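PDB 5GXX: glucanase from Clostridium thermocellum, which probably hydrolyses internal beta-1,4-glucosidic bonds of cellulose, as a calcium-binding family 9 endoglucanase of the cellulosome. Local coordinates for residues D236-W241 / W245-Y250; A252-A257 / K267-H272; L273-P278 / A294-W299. The protein carries 1 engineered substitution. All blocks are in the same frame, centred on the assembly; numbering follows the deposited sequence.

Interaction 1: D236-W241 / W245-Y250; sequences DIEYQW and WDDCHY. With CA (calcium ion), chain C.
A His-carboxylate pair next to a calcium site ties His249, at the start of helix 249-260, to the backbone of Glu238 in the preceding loop. His249 NE2 donates to Glu238 O at 2.8 Å with an N-H...O angle of 163°, and the carbonyl oxygen lies almost in the imidazole plane. The other ring nitrogen, ND1, donates to Asp247 OD1 at 2.6 Å on the syn side of the carboxylate. The same oxygen accepts His249 N on its anti side, closing an Asx turn. Together the NE2 and ND1 bonds fix the ring's rotation. With CG between backbone N and carbonyl carbon (chi1 81°), the ring turns back so that ND1 reaches Asp247 OD1. Ile237 CG2 passes 3.6 Å from His249 NE2.

Tyr250 adds packing. Its OH lies 3.3 Å from Trp241 CB and close to the extended Glu238 chain, Trp241 O stands over one ring face, and His249 CE1 lies above the opposite face, near its rim. A water bridges Glu238 OE1 (2.6 Å) and Asp247 OD2 (2.7 Å), which would ease repulsion if both carboxylates are ionised. One residue earlier, Asp246 O binds the calcium at 2.3 Å; Ser195, Gly196, Asp199 and Glu200 contribute further ligands, so this turn joins the metal site to the helix start.

Because both imidazole nitrogens appear to donate, with two carboxylates nearby, the geometry is consistent with a positively charged His249, which would partly offset the acidic surroundings.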
loop_
_atom_site.group_PDB
_atom_site.type_symbol
_atom_site.label_atom_id
_atom_site.label_comp_id
_atom_site.label_asym_id
_atom_site.label_seq_id
_atom_site.Cartn_x
_atom_site.Cartn_y
_atom_site.Cartn_z
ATOM N N ASP A 236 -46.253 43.118 -0.648
ATOM C CA ASP A 236 -45.037 43.832 -1.016
ATOM C C ASP A 236 -44.069 42.904 -1.747
ATOM O O ASP A 236 -43.964 41.720 -1.417
ATOM C CB ASP A 236 -44.325 44.357 0.231
ATOM C CG ASP A 236 -45.106 45.433 0.971
ATOM O OD1 ASP A 236 -45.860 46.209 0.345
ATOM O OD2 ASP A 236 -44.915 45.530 2.201
ATOM N N ILE A 237 -43.347 43.464 -2.715
ATOM C CA ILE A 237 -42.252 42.763 -3.383
ATOM C C ILE A 237 -41.191 42.492 -2.320
ATOM O O ILE A 237 -40.960 43.334 -1.446
ATOM C CB ILE A 237 -41.707 43.591 -4.569
ATOM C CG1 ILE A 237 -42.774 43.661 -5.678
ATOM C CG2 ILE A 237 -40.412 42.990 -5.119
ATOM C CD1 ILE A 237 -42.605 44.810 -6.637
ATOM N N GLU A 238 -40.572 41.316 -2.371
ATOM C CA GLU A 238 -39.567 40.935 -1.381
ATOM C C GLU A 238 -38.485 42.012 -1.238
ATOM O O GLU A 238 -37.938 42.487 -2.236
ATOM C CB GLU A 238 -38.961 39.568 -1.718
ATOM C CG GLU A 238 -37.816 39.181 -0.770
ATOM C CD GLU A 238 -37.295 37.772 -0.991
ATOM O OE1 GLU A 238 -37.530 37.209 -2.088
ATOM O OE2 GLU A 238 -36.619 37.245 -0.071
ATOM N N TYR A 239 -38.198 42.414 0.003
ATOM C CA TYR A 239 -37.162 43.421 0.242
ATOM C C TYR A 239 -36.118 43.080 1.307
ATOM O O TYR A 239 -35.103 43.773 1.386
ATOM C CB TYR A 239 -37.785 44.780 0.580
ATOM C CG TYR A 239 -38.565 44.820 1.870
ATOM C CD1 TYR A 239 -39.879 44.346 1.923
ATOM C CD2 TYR A 239 -37.998 45.319 3.038
ATOM C CE1 TYR A 239 -40.586 44.357 3.118
ATOM C CE2 TYR A 239 -38.694 45.341 4.234
ATOM C CZ TYR A 239 -40.003 44.873 4.257
ATOM O OH TYR A 239 -40.708 44.890 5.437
ATOM N N GLN A 240 -36.369 42.032 2.093
ATOM C CA GLN A 240 -35.537 41.666 3.247
ATOM C C GLN A 240 -34.433 40.677 2.848
ATOM O O GLN A 240 -34.354 39.549 3.352
ATOM C CB GLN A 240 -36.412 41.111 4.373
ATOM C CG GLN A 240 -37.459 42.081 4.884
ATOM C CD GLN A 240 -38.231 41.539 6.066
ATOM O OE1 GLN A 240 -37.922 40.474 6.611
ATOM N NE2 GLN A 240 -39.257 42.280 6.469
ATOM N N TRP A 241 -33.614 41.106 1.894
ATOM C CA TRP A 241 -32.448 40.351 1.476
ATOM C C TRP A 241 -31.523 41.347 0.769
ATOM O O TRP A 241 -31.798 42.548 0.788
ATOM C CB TRP A 241 -32.855 39.138 0.614
ATOM C CG TRP A 241 -31.797 38.061 0.571
ATOM C CD1 TRP A 241 -31.025 37.715 -0.499
ATOM C CD2 TRP A 241 -31.415 37.181 1.641
ATOM N NE1 TRP A 241 -30.180 36.683 -0.169
ATOM C CE2 TRP A 241 -30.377 36.356 1.148
ATOM C CE3 TRP A 241 -31.841 37.012 2.966
ATOM C CZ2 TRP A 241 -29.779 35.357 1.926
ATOM C CZ3 TRP A 241 -31.212 36.036 3.753
ATOM C CH2 TRP A 241 -30.189 35.228 3.227
ATOM N N TRP A 245 -25.851 37.557 -6.589
ATOM C CA TRP A 245 -25.798 36.682 -7.771
ATOM C C TRP A 245 -27.116 35.988 -8.102
ATOM O O TRP A 245 -27.351 35.685 -9.269
ATOM C CB TRP A 245 -24.683 35.634 -7.658
ATOM C CG TRP A 245 -24.885 34.724 -6.471
ATOM C CD1 TRP A 245 -24.416 34.908 -5.194
ATOM C CD2 TRP A 245 -25.671 33.527 -6.433
ATOM N NE1 TRP A 245 -24.859 33.905 -4.368
ATOM C CE2 TRP A 245 -25.618 33.034 -5.109
ATOM C CE3 TRP A 245 -26.402 32.814 -7.388
ATOM C CZ2 TRP A 245 -26.277 31.863 -4.714
ATOM C CZ3 TRP A 245 -27.051 31.648 -6.999
ATOM C CH2 TRP A 245 -26.990 31.190 -5.674
ATOM N N ASP A 246 -27.922 35.678 -7.092
ATOM C CA ASP A 246 -29.173 34.951 -7.292
ATOM C C ASP A 246 -30.379 35.831 -7.640
ATOM O O ASP A 246 -31.386 35.378 -8.205
ATOM C CB ASP A 246 -29.501 34.154 -6.031
ATOM C CG ASP A 246 -30.737 33.304 -6.202
ATOM O OD1 ASP A 246 -30.662 32.319 -6.952
ATOM O OD2 ASP A 246 -31.787 33.646 -5.618
ATOM N N ASP A 247 -30.269 37.100 -7.255
ATOM C CA ASP A 247 -31.404 38.004 -7.249
ATOM C C ASP A 247 -31.004 39.478 -7.307
ATOM O O ASP A 247 -30.590 40.085 -6.313
ATOM C CB ASP A 247 -32.276 37.719 -6.026
ATOM C CG ASP A 247 -33.617 38.421 -6.077
ATOM O OD1 ASP A 247 -33.855 39.234 -7.005
ATOM O OD2 ASP A 247 -34.413 38.170 -5.147
ATOM N N CYS A 248 -31.161 40.040 -8.497
ATOM C CA CYS A 248 -30.831 41.421 -8.803
ATOM C C CYS A 248 -32.053 42.331 -8.880
ATOM O O CYS A 248 -31.945 43.460 -9.357
ATOM C CB CYS A 248 -30.038 41.483 -10.116
ATOM S SG CYS A 248 -28.339 40.899 -10.003
ATOM N N HIS A 249 -33.226 41.893 -8.415
ATOM C CA HIS A 249 -34.399 42.770 -8.505
ATOM C C HIS A 249 -34.252 44.045 -7.697
ATOM O O HIS A 249 -34.783 45.079 -8.087
ATOM C CB HIS A 249 -35.774 42.113 -8.255
ATOM C CG HIS A 249 -36.137 41.924 -6.812
ATOM N ND1 HIS A 249 -35.785 40.791 -6.115
ATOM C CD2 HIS A 249 -36.896 42.666 -5.967
ATOM C CE1 HIS A 249 -36.283 40.858 -4.891
ATOM N NE2 HIS A 249 -36.942 41.998 -4.766
ATOM N N TYR A 250 -33.516 43.951 -6.591
ATOM C CA TYR A 250 -33.279 45.087 -5.696
ATOM C C TYR A 250 -32.672 46.249 -6.476
ATOM O O TYR A 250 -33.196 47.365 -6.472
ATOM C CB TYR A 250 -32.367 44.683 -4.516
ATOM C CG TYR A 250 -32.887 43.424 -3.844
ATOM C CD1 TYR A 250 -33.890 43.502 -2.884
ATOM C CD2 TYR A 250 -32.418 42.160 -4.211
ATOM C CE1 TYR A 250 -34.403 42.356 -2.288
ATOM C CE2 TYR A 250 -32.939 41.009 -3.626
ATOM C CZ TYR A 250 -33.933 41.116 -2.679
ATOM O OH TYR A 250 -34.475 39.991 -2.103
HETATM CA CA CA C . -33.149 34.883 -9.666
HETATM O O HOH W 1 -37.011 37.473 -4.661
HETATM O O HOH W 2 -32.281 32.821 -9.306
#

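Interaction 2: A252-A257 / K267-H272; sequences AMILLA and KFAQMH
Phe268 and Ala269 meet Met253 and Ile254 where consecutive helices 249-260 and 263-276 pack as a roughly antiparallel helical hairpin, consistent with the (alpha/alpha)6 barrel of family 9 catalytic domains. Phe268 comes first along 267-272. Its CB points toward the partner helix and, with CG anti to the backbone N (chi1 176°), the ring runs alongside that helix, about at right angles to the Met253 side chain, with one face to Met253. Met253 CG sits 4.0 Å from the ring centroid, 30° off the normal, which is a CH-pi contact. The chain, bent at chi2 and chi3, carries SD to 5.1 Å from the same centroid in a more distant Met-aromatic contact, and brings CE back to 3.8 Å from Phe268 CB. Met253 CB makes the tightest approach, 3.4 Å from Phe268 CD2.

Next, Ala269 offers only a methyl group, its CB touching Ile254 CG1 at 3.9 Å. The small residue lets the backbones come close: Ile254 CA lies 5.9 Å from Ala269 CA. Last, His272 also directs its CB toward helix 249-260, but its ring makes no contact with 252-257. It packs instead on Tyr250, earlier on the same helix, while ND1 bonds to Tyr239 O and NE2 bonds weakly to Glu308 OE1.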
loop_
_atom_site.group_PDB
_atom_site.type_symbol
_atom_site.label_atom_id
_atom_site.label_comp_id
_atom_site.label_asym_id
_atom_site.label_seq_id
_atom_site.Cartn_x
_atom_site.Cartn_y
_atom_site.Cartn_z
ATOM N N ALA A 252 -32.436 46.469 -9.749
ATOM C CA ALA A 252 -33.291 46.818 -10.880
ATOM C C ALA A 252 -34.368 47.835 -10.500
ATOM O O ALA A 252 -34.657 48.732 -11.283
ATOM C CB ALA A 252 -33.893 45.572 -11.505
ATOM N N MET A 253 -34.951 47.709 -9.309
ATOM C CA MET A 253 -35.964 48.645 -8.825
ATOM C C MET A 253 -35.375 50.052 -8.655
ATOM O O MET A 253 -36.014 51.063 -8.983
ATOM C CB MET A 253 -36.603 48.150 -7.522
ATOM C CG MET A 253 -37.392 46.825 -7.633
ATOM S SD MET A 253 -38.860 46.873 -8.711
ATOM C CE MET A 253 -40.080 47.509 -7.566
ATOM N N ILE A 254 -34.134 50.110 -8.177
ATOM C CA ILE A 254 -33.417 51.369 -8.045
ATOM C C ILE A 254 -33.210 52.021 -9.410
ATOM O O ILE A 254 -33.468 53.214 -9.564
ATOM C CB ILE A 254 -32.107 51.191 -7.241
ATOM C CG1 ILE A 254 -32.457 50.998 -5.758
ATOM C CG2 ILE A 254 -31.152 52.367 -7.444
ATOM C CD1 ILE A 254 -31.294 50.481 -4.933
ATOM N N LEU A 255 -32.778 51.228 -10.388
ATOM C CA LEU A 255 -32.596 51.727 -11.742
ATOM C C LEU A 255 -33.919 52.201 -12.332
ATOM O O LEU A 255 -33.945 53.206 -13.037
ATOM C CB LEU A 255 -31.970 50.649 -12.640
ATOM C CG LEU A 255 -30.549 50.211 -12.288
ATOM C CD1 LEU A 255 -30.178 48.973 -13.101
ATOM C CD2 LEU A 255 -29.528 51.336 -12.470
ATOM N N LEU A 256 -35.014 51.501 -12.052
ATOM C CA LEU A 256 -36.326 51.875 -12.589
ATOM C C LEU A 256 -36.960 53.081 -11.897
ATOM O O LEU A 256 -37.765 53.794 -12.503
ATOM C CB LEU A 256 -37.290 50.694 -12.527
ATOM C CG LEU A 256 -37.124 49.585 -13.573
ATOM C CD1 LEU A 256 -38.299 48.634 -13.417
ATOM C CD2 LEU A 256 -37.128 50.162 -14.993
ATOM N N ALA A 257 -36.603 53.298 -10.629
ATOM C CA ALA A 257 -36.957 54.528 -9.920
ATOM C C ALA A 257 -36.315 55.716 -10.620
ATOM O O ALA A 257 -36.987 56.714 -10.888
ATOM C CB ALA A 257 -36.496 54.469 -8.464
ATOM N N LYS A 267 -40.812 53.907 -3.484
ATOM C CA LYS A 267 -41.327 53.270 -2.283
ATOM C C LYS A 267 -40.567 51.985 -1.981
ATOM O O LYS A 267 -40.179 51.767 -0.820
ATOM C CB LYS A 267 -42.825 52.979 -2.396
ATOM C CG LYS A 267 -43.419 52.215 -1.225
ATOM C CD LYS A 267 -44.935 52.095 -1.342
ATOM C CE LYS A 267 -45.507 51.390 -0.121
ATOM N NZ LYS A 267 -46.982 51.573 -0.041
ATOM N N PHE A 268 -40.394 51.150 -3.006
ATOM C CA PHE A 268 -39.631 49.913 -2.842
ATOM C C PHE A 268 -38.190 50.165 -2.404
ATOM O O PHE A 268 -37.745 49.539 -1.436
ATOM C CB PHE A 268 -39.635 49.032 -4.099
ATOM C CG PHE A 268 -38.760 47.818 -3.936
ATOM C CD1 PHE A 268 -39.281 46.671 -3.363
ATOM C CD2 PHE A 268 -37.403 47.876 -4.238
ATOM C CE1 PHE A 268 -38.470 45.555 -3.159
ATOM C CE2 PHE A 268 -36.587 46.769 -4.040
ATOM C CZ PHE A 268 -37.123 45.612 -3.488
ATOM N N ALA A 269 -37.474 51.051 -3.095
ATOM C CA ALA A 269 -36.063 51.318 -2.809
ATOM C C ALA A 269 -35.918 51.798 -1.370
ATOM O O ALA A 269 -34.987 51.377 -0.692
ATOM C CB ALA A 269 -35.496 52.357 -3.780
ATOM N N GLN A 270 -36.817 52.669 -0.907
ATOM C CA GLN A 270 -36.724 53.220 0.444
ATOM C C GLN A 270 -37.063 52.178 1.515
ATOM O O GLN A 270 -36.424 52.139 2.569
ATOM C CB GLN A 270 -37.559 54.502 0.588
ATOM C CG GLN A 270 -36.996 55.651 -0.225
ATOM C CD GLN A 270 -37.939 56.824 -0.378
ATOM O OE1 GLN A 270 -38.823 57.050 0.456
ATOM N NE2 GLN A 270 -37.752 57.587 -1.449
ATOM N N MET A 271 -38.026 51.306 1.229
ATOM C CA MET A 271 -38.371 50.220 2.150
ATOM C C MET A 271 -37.188 49.243 2.297
ATOM O O MET A 271 -36.750 48.896 3.417
ATOM C CB MET A 271 -39.619 49.484 1.641
ATOM C CG MET A 271 -40.071 48.329 2.525
ATOM S SD MET A 271 -41.558 47.534 1.869
ATOM C CE MET A 271 -42.487 48.932 1.237
ATOM N N HIS A 272 -36.635 48.845 1.156
ATOM C CA HIS A 272 -35.505 47.921 1.102
ATOM C C HIS A 272 -34.276 48.509 1.805
ATOM O O HIS A 272 -33.672 47.875 2.697
ATOM C CB HIS A 272 -35.190 47.596 -0.368
ATOM C CG HIS A 272 -33.854 46.950 -0.594
ATOM N ND1 HIS A 272 -33.558 45.663 -0.193
ATOM C CD2 HIS A 272 -32.721 47.427 -1.172
ATOM C CE1 HIS A 272 -32.294 45.393 -0.481
ATOM N NE2 HIS A 272 -31.769 46.435 -1.096
#

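Interaction 3: L273-P278 / A294-W299; sequences LDWWTP and AHLDTW
Leu296 and Ala294 pack against two successive tryptophans, Trp275 and Trp276, at the C-terminal end of helix 263-276. This is plain helix-end-to-loop packing in the family 9 catalytic module, joining that end to the loop that leads into helix 301-318. The long axes of the two indoles run nearly parallel, both reaching toward the 294-299 loop, yet their planes stand almost at right angles. Trp275 offers an edge to Trp276: its CZ3 lies 3.4 Å above the Trp276 plane, displaced toward the rim, while Trp276 CD1 falls in the plane of Trp275. The benzo ends of both rings thereby meet the loop together.

Leu296 lies across these ends, its side chain at about a right angle to each tryptophan. Extension away from its own backbone N (chi1 -179°) sets its branches against the benzo ends of both indoles. CD1 meets the edge of Trp275, 3.7 Å from CH2 and near the ring plane. Toward Trp276 the approach is oblique, with Leu296 CB 3.8 Å from CH2 and Leu296 CD2 4.0 Å from CZ2. Ala294 takes another position on the Trp276 rim: its CB stands at the edge, 3.6 Å from CE3 and equally far from CZ3. No hydrogen bond crosses between the segments, so the contact rests on van der Waals contact between apolar groups. The polar end of Trp276 is satisfied elsewhere, NE1 donating to Trp241 O.

Helix 263-276 terminates just here. Thr277 leaves helical geometry, and its OG1 donates to Asp274 O at 2.7 Å; Thr277 N donates to the same oxygen.

Around this buried joint, Phe331 of helix 322-340 packs on Trp276, while helix 301-318 supplies Glu308 beside Trp276 and Tyr304 against Leu296. Backbone bonds of Trp275 with Val286 and of His295 with Ala287 connect both segments to the intervening loop.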
loop_
_atom_site.group_PDB
_atom_site.type_symbol
_atom_site.label_atom_id
_atom_site.label_comp_id
_atom_site.label_asym_id
_atom_site.label_seq_id
_atom_site.Cartn_x
_atom_site.Cartn_y
_atom_site.Cartn_z
ATOM N N LEU A 273 -33.919 49.735 1.435
ATOM C CA LEU A 273 -32.737 50.337 2.052
ATOM C C LEU A 273 -32.957 50.643 3.532
ATOM O O LEU A 273 -32.050 50.448 4.348
ATOM C CB LEU A 273 -32.225 51.563 1.289
ATOM C CG LEU A 273 -31.635 51.250 -0.084
ATOM C CD1 LEU A 273 -31.436 52.530 -0.894
ATOM C CD2 LEU A 273 -30.373 50.394 -0.032
ATOM N N ASP A 274 -34.165 51.085 3.888
ATOM C CA ASP A 274 -34.438 51.358 5.301
ATOM C C ASP A 274 -34.225 50.087 6.125
ATOM O O ASP A 274 -33.692 50.145 7.226
ATOM C CB ASP A 274 -35.867 51.871 5.496
ATOM C CG ASP A 274 -36.024 53.346 5.132
ATOM O OD1 ASP A 274 -35.042 53.998 4.703
ATOM O OD2 ASP A 274 -37.148 53.842 5.337
ATOM N N TRP A 275 -34.649 48.945 5.593
ATOM C CA TRP A 275 -34.491 47.674 6.289
ATOM C C TRP A 275 -33.035 47.340 6.577
ATOM O O TRP A 275 -32.756 46.682 7.568
ATOM C CB TRP A 275 -35.190 46.547 5.519
ATOM C CG TRP A 275 -35.165 45.193 6.174
ATOM C CD1 TRP A 275 -35.990 44.729 7.159
ATOM C CD2 TRP A 275 -34.242 44.136 5.893
ATOM N NE1 TRP A 275 -35.619 43.445 7.527
ATOM C CE2 TRP A 275 -34.561 43.057 6.746
ATOM C CE3 TRP A 275 -33.182 43.995 4.989
ATOM C CZ2 TRP A 275 -33.867 41.850 6.709
ATOM C CZ3 TRP A 275 -32.495 42.795 4.948
ATOM C CH2 TRP A 275 -32.844 41.738 5.804
ATOM N N TRP A 276 -32.146 47.790 5.701
ATOM C CA TRP A 276 -30.712 47.610 5.854
ATOM C C TRP A 276 -30.046 48.618 6.804
ATOM O O TRP A 276 -28.943 48.354 7.278
ATOM C CB TRP A 276 -30.063 47.688 4.472
ATOM C CG TRP A 276 -30.106 46.368 3.783
ATOM C CD1 TRP A 276 -31.091 45.885 2.951
ATOM C CD2 TRP A 276 -29.133 45.329 3.902
ATOM N NE1 TRP A 276 -30.771 44.604 2.544
ATOM C CE2 TRP A 276 -29.574 44.243 3.119
ATOM C CE3 TRP A 276 -27.903 45.231 4.574
ATOM C CZ2 TRP A 276 -28.836 43.054 3.018
ATOM C CZ3 TRP A 276 -27.166 44.063 4.456
ATOM C CH2 TRP A 276 -27.638 42.984 3.684
ATOM N N THR A 277 -30.684 49.759 7.055
ATOM C CA THR A 277 -30.086 50.822 7.863
ATOM C C THR A 277 -30.282 50.567 9.361
ATOM O O THR A 277 -31.188 49.836 9.753
ATOM C CB THR A 277 -30.693 52.203 7.541
ATOM O OG1 THR A 277 -32.075 52.237 7.935
ATOM C CG2 THR A 277 -30.507 52.570 6.065
ATOM N N PRO A 278 -29.460 51.189 10.217
ATOM C CA PRO A 278 -29.655 51.059 11.664
ATOM C C PRO A 278 -31.060 51.398 12.175
ATOM O O PRO A 278 -31.526 50.792 13.140
ATOM C CB PRO A 278 -28.596 52.002 12.249
ATOM C CG PRO A 278 -27.476 51.886 11.248
ATOM C CD PRO A 278 -28.219 51.925 9.924
ATOM N N ALA A 294 -23.832 45.201 8.969
ATOM C CA ALA A 294 -25.145 44.626 8.639
ATOM C C ALA A 294 -24.829 43.199 8.226
ATOM O O ALA A 294 -24.016 42.997 7.316
ATOM C CB ALA A 294 -25.854 45.441 7.522
ATOM N N HIS A 295 -25.426 42.226 8.913
ATOM C CA HIS A 295 -25.015 40.822 8.812
ATOM C C HIS A 295 -26.192 39.950 8.348
ATOM O O HIS A 295 -27.067 39.537 9.134
ATOM C CB HIS A 295 -24.473 40.353 10.171
ATOM C CG HIS A 295 -23.521 39.197 10.095
ATOM N ND1 HIS A 295 -23.943 37.907 9.841
ATOM C CD2 HIS A 295 -22.180 39.132 10.284
ATOM C CE1 HIS A 295 -22.896 37.104 9.855
ATOM N NE2 HIS A 295 -21.811 37.821 10.105
ATOM N N LEU A 296 -26.244 39.713 7.042
ATOM C CA LEU A 296 -27.444 39.114 6.471
ATOM C C LEU A 296 -27.569 37.618 6.712
ATOM O O LEU A 296 -28.687 37.129 6.921
ATOM C CB LEU A 296 -27.576 39.430 4.970
ATOM C CG LEU A 296 -28.813 38.885 4.231
ATOM C CD1 LEU A 296 -30.036 39.654 4.736
ATOM C CD2 LEU A 296 -28.589 39.026 2.735
ATOM N N ASP A 297 -26.436 36.919 6.670
ATOM C CA ASP A 297 -26.453 35.468 6.711
ATOM C C ASP A 297 -25.074 35.013 7.136
ATOM O O ASP A 297 -24.131 35.797 7.113
ATOM C CB ASP A 297 -26.784 34.944 5.307
ATOM C CG ASP A 297 -27.263 33.490 5.290
ATOM O OD1 ASP A 297 -27.937 33.026 6.228
ATOM O OD2 ASP A 297 -26.955 32.782 4.315
ATOM N N THR A 298 -24.968 33.732 7.475
ATOM C CA THR A 298 -23.708 33.096 7.854
ATOM C C THR A 298 -22.666 33.199 6.740
ATOM O O THR A 298 -21.493 33.416 7.035
ATOM C CB THR A 298 -23.989 31.602 8.129
ATOM O OG1 THR A 298 -24.940 31.510 9.196
ATOM C CG2 THR A 298 -22.740 30.826 8.491
ATOM N N TRP A 299 -23.100 33.091 5.488
ATOM C CA TRP A 299 -22.201 33.013 4.336
ATOM C C TRP A 299 -22.052 34.372 3.672
ATOM O O TRP A 299 -23.040 35.016 3.320
ATOM C CB TRP A 299 -22.700 31.954 3.344
ATOM C CG TRP A 299 -22.855 30.619 4.019
ATOM C CD1 TRP A 299 -21.891 29.673 4.204
ATOM C CD2 TRP A 299 -24.042 30.107 4.635
ATOM N NE1 TRP A 299 -22.407 28.597 4.896
ATOM C CE2 TRP A 299 -23.725 28.842 5.177
ATOM C CE3 TRP A 299 -25.344 30.602 4.795
ATOM C CZ2 TRP A 299 -24.665 28.058 5.856
ATOM C CZ3 TRP A 299 -26.289 29.818 5.466
ATOM C CH2 TRP A 299 -25.940 28.557 5.984
#

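All three contacts lie on the same side of the chain's centre, within the family 9 module. Interactions 1 and 2 share helix 249-260, while 2 and 3 share helix 263-276. Interactions 2 and 3 are buried and apolar, one joining helix to helix, the other a helix end to a loop; interaction 1 is only partly buried, and its calcium, bridging water and charged groups give it a polar character. The 236-241 loop connects them: Tyr239 O receives His272 ND1 from interaction 2 and Trp241 O receives Trp276 NE1 from interaction 3, both at 2.9 Å and probable hydrogen bonds. Trp241 CD2 also packs on Leu296 CD2, whereas interactions 2 and 3 merely adjoin in sequence.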